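Local coordinates for angiopoietin-related protein 3 (Homo sapiens, PDB 6EUA) that raises plasma triglycerides by inhibiting lipoprotein lipase and, through its fibrinogen-like domain, supports endothelial cell adhesion, at residues E85-Y88 / S89-Q93. Residues are numbered along the deposited sequence; the frame is centred on the assembly and turned at random. Where two conformers were deposited one is given.
Sequences EKIY and SIVKQ
The C-terminal turn of helix 84-91 in the fibrinogen-like domain closes where Tyr88 lies over Lys92. Lys92 N donates to Tyr88 O at 2.7 Å, the last i to i+4 bond of the helix, though its N-H...O angle is a bent 134°. At Lys92 the chain leaves helical geometry with a positive phi of 59°, and its backbone turns beneath the phenol. Tyr88 holds CG anti to the backbone N (chi1 -177°), which carries the ring toward the C-terminal end of the helix. Lys92 CA then sits under one ring face, 4.0 Å from the centroid and offset toward the rim, a CH-pi contact, while Lys92 O comes within 3.5 Å of Tyr88 CE1. The phenol OH shares one water with Lys92 O, weakly on the carbonyl side, and reaches Gln93 NE2 through a second water that it holds weakly. The Lys92 side chain runs back along the helix end: its CG passes 3.4 Å from Tyr88 O. Lys92 NZ donates to a lone pair of Ser89 O in the carbonyl plane at 2.9 Å. The same ammonium also bonds Ser32 O, so two main-chain carbonyls grip it and tie the helix end to the loop holding Pro31.

The three preceding i to i+4 bonds run from Ser89 N to Glu85 O, Ile90 N to Lys86 O and Val91 N to Ile87 O, the last at 3.0 Å and in the carbonyl plane. The helix packs its buried side against the central antiparallel sheet of the domain, with Ile87 on Leu118, Val91 on Phe116 and Ile90 on Ile218. Glu85 turns its carboxylate to Tyr125 OH, whereas Lys86 NZ bonds Tyr71 O and Gly20 O of a second subunit.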
ATOM      1  N   GLU A  85     -12.071  10.556  16.903  1.00 25.78           N
ATOM      2  CA  GLU A  85     -13.112  11.335  16.251  0.56 26.46           C
ATOM      3  C   GLU A  85     -13.582  10.653  14.970  1.00 27.60           C
ATOM      4  O   GLU A  85     -14.785  10.612  14.684  1.00 31.66           O
ATOM      5  CB  GLU A  85     -12.614  12.754  15.978  0.56 28.42           C
ATOM      6  CG  GLU A  85     -13.468  13.831  16.649  0.56 34.82           C
ATOM      7  CD  GLU A  85     -14.910  13.380  16.910  0.56 41.04           C
ATOM      8  OE1 GLU A  85     -15.649  13.115  15.923  0.56 44.77           O
ATOM      9  OE2 GLU A  85     -15.300  13.297  18.100  0.56 30.65           O
ATOM     10  N   LYS A  86     -12.660  10.080  14.210  1.00 24.52           N
ATOM     11  CA  LYS A  86     -13.066   9.382  12.998  1.00 27.32           C
ATOM     12  C   LYS A  86     -13.814   8.089  13.320  1.00 33.21           C
ATOM     13  O   LYS A  86     -14.818   7.772  12.667  1.00 23.60           O
ATOM     14  CB  LYS A  86     -11.844   9.122  12.125  1.00 29.27           C
ATOM     15  CG  LYS A  86     -11.353  10.383  11.412  1.00 23.86           C
ATOM     16  CD  LYS A  86     -10.159  10.071  10.525  1.00 27.73           C
ATOM     17  CE  LYS A  86      -9.605  11.325   9.870  1.00 32.27           C
ATOM     18  NZ  LYS A  86      -9.282  12.346  10.870  1.00 39.13           N
ATOM     19  N   ILE A  87     -13.372   7.348  14.346  1.00 29.58           N
ATOM     20  CA  ILE A  87     -14.081   6.121  14.722  1.00 31.48           C
ATOM     21  C   ILE A  87     -15.499   6.449  15.160  1.00 23.94           C
ATOM     22  O   ILE A  87     -16.456   5.761  14.782  1.00 29.21           O
ATOM     23  CB  ILE A  87     -13.327   5.352  15.824  1.00 22.72           C
ATOM     24  CG1 ILE A  87     -11.997   4.845  15.302  1.00 25.60           C
ATOM     25  CG2 ILE A  87     -14.163   4.172  16.327  1.00 25.89           C
ATOM     26  CD1 ILE A  87     -10.922   4.827  16.367  1.00 24.39           C
ATOM     27  N   TYR A  88     -15.657   7.505  15.971  1.00 24.92           N
ATOM     28  CA  TYR A  88     -16.989   7.872  16.434  1.00 26.24           C
ATOM     29  C   TYR A  88     -17.855   8.336  15.273  1.00 27.64           C
ATOM     30  O   TYR A  88     -19.061   8.059  15.259  1.00 27.51           O
ATOM     31  CB  TYR A  88     -16.926   8.947  17.535  1.00 27.52           C
ATOM     32  CG  TYR A  88     -18.301   9.291  18.070  1.00 40.55           C
ATOM     33  CD1 TYR A  88     -18.946   8.447  18.963  1.00 42.37           C
ATOM     34  CD2 TYR A  88     -18.976  10.435  17.647  1.00 42.92           C
ATOM     35  CE1 TYR A  88     -20.219   8.727  19.432  1.00 44.63           C
ATOM     36  CE2 TYR A  88     -20.257  10.730  18.115  1.00 44.41           C
ATOM     37  CZ  TYR A  88     -20.871   9.867  19.011  1.00 50.48           C
ATOM     38  OH  TYR A  88     -22.136  10.131  19.493  1.00 56.85           O
ATOM     39  N   SER A  89     -17.255   9.015  14.282  1.00 26.37           N
ATOM     40  CA  SER A  89     -18.007   9.407  13.091  1.00 29.41           C
ATOM     41  C   SER A  89     -18.613   8.193  12.401  1.00 26.33           C
ATOM     42  O   SER A  89     -19.726   8.256  11.861  1.00 28.73           O
ATOM     43  CB  SER A  89     -17.096  10.157  12.120  1.00 26.61           C
ATOM     44  OG  SER A  89     -16.947  11.496  12.520  1.00 44.23           O
ATOM     45  N   ILE A  90     -17.891   7.083  12.391  1.00 25.05           N
ATOM     46  CA  ILE A  90     -18.437   5.862  11.818  1.00 28.25           C
ATOM     47  C   ILE A  90     -19.533   5.296  12.719  1.00 32.18           C
ATOM     48  O   ILE A  90     -20.655   5.035  12.271  1.00 26.23           O
ATOM     49  CB  ILE A  90     -17.307   4.846  11.576  1.00 25.99           C
ATOM     50  CG1 ILE A  90     -16.311   5.429  10.559  1.00 29.51           C
ATOM     51  CG2 ILE A  90     -17.875   3.496  11.147  1.00 23.32           C
ATOM     52  CD1 ILE A  90     -14.978   4.686  10.478  1.00 25.30           C
ATOM     53  N   VAL A  91     -19.232   5.119  14.003  1.00 29.64           N
ATOM     54  CA  VAL A  91     -20.135   4.370  14.875  1.00 26.26           C
ATOM     55  C   VAL A  91     -21.315   5.232  15.330  1.00 27.96           C
ATOM     56  O   VAL A  91     -22.479   4.837  15.190  1.00 37.87           O
ATOM     57  CB  VAL A  91     -19.354   3.794  16.069  1.00 34.66           C
ATOM     58  CG1 VAL A  91     -20.310   3.119  17.063  1.00 27.01           C
ATOM     59  CG2 VAL A  91     -18.305   2.797  15.573  1.00 24.69           C
ATOM     60  N   LYS A  92     -21.042   6.407  15.887  1.00 28.60           N
ATOM     61  CA  LYS A  92     -22.078   7.336  16.381  1.00 30.57           C
ATOM     62  C   LYS A  92     -22.893   6.607  17.448  1.00 36.91           C
ATOM     63  O   LYS A  92     -22.296   6.125  18.422  1.00 31.26           O
ATOM     64  CB  LYS A  92     -22.870   7.902  15.218  1.00 38.01           C
ATOM     65  CG  LYS A  92     -22.232   9.148  14.633  1.00 39.02           C
ATOM     66  CD  LYS A  92     -23.002   9.677  13.432  1.00 44.43           C
ATOM     67  CE  LYS A  92     -22.110  10.595  12.612  1.00 45.98           C
ATOM     68  NZ  LYS A  92     -21.887  10.050  11.259  1.00 35.08           N
ATOM     69  N   GLN A  93     -24.219   6.514  17.323  1.00 33.14           N
ATOM     70  CA  GLN A  93     -25.074   5.910  18.341  1.00 45.84           C
ATOM     71  C   GLN A  93     -25.402   4.445  18.044  1.00 42.83           C
ATOM     72  O   GLN A  93     -26.233   3.852  18.739  1.00 41.81           O
ATOM     73  CB  GLN A  93     -26.384   6.704  18.480  1.00 37.08           C
ATOM     74  CG  GLN A  93     -26.220   8.207  18.700  1.00 47.10           C
ATOM     75  CD  GLN A  93     -27.534   8.988  18.522  1.00 47.38           C
ATOM     76  OE1 GLN A  93     -28.630   8.419  18.568  1.00 53.92           O
ATOM     77  NE2 GLN A  93     -27.422  10.303  18.348  1.00 45.44           N
TER
HETATM   78  O   HOH W   1     -23.006   7.630  21.286  1.00 39.49           O
HETATM   79  O   HOH W   2     -24.765  11.178  17.744  1.00 56.14           O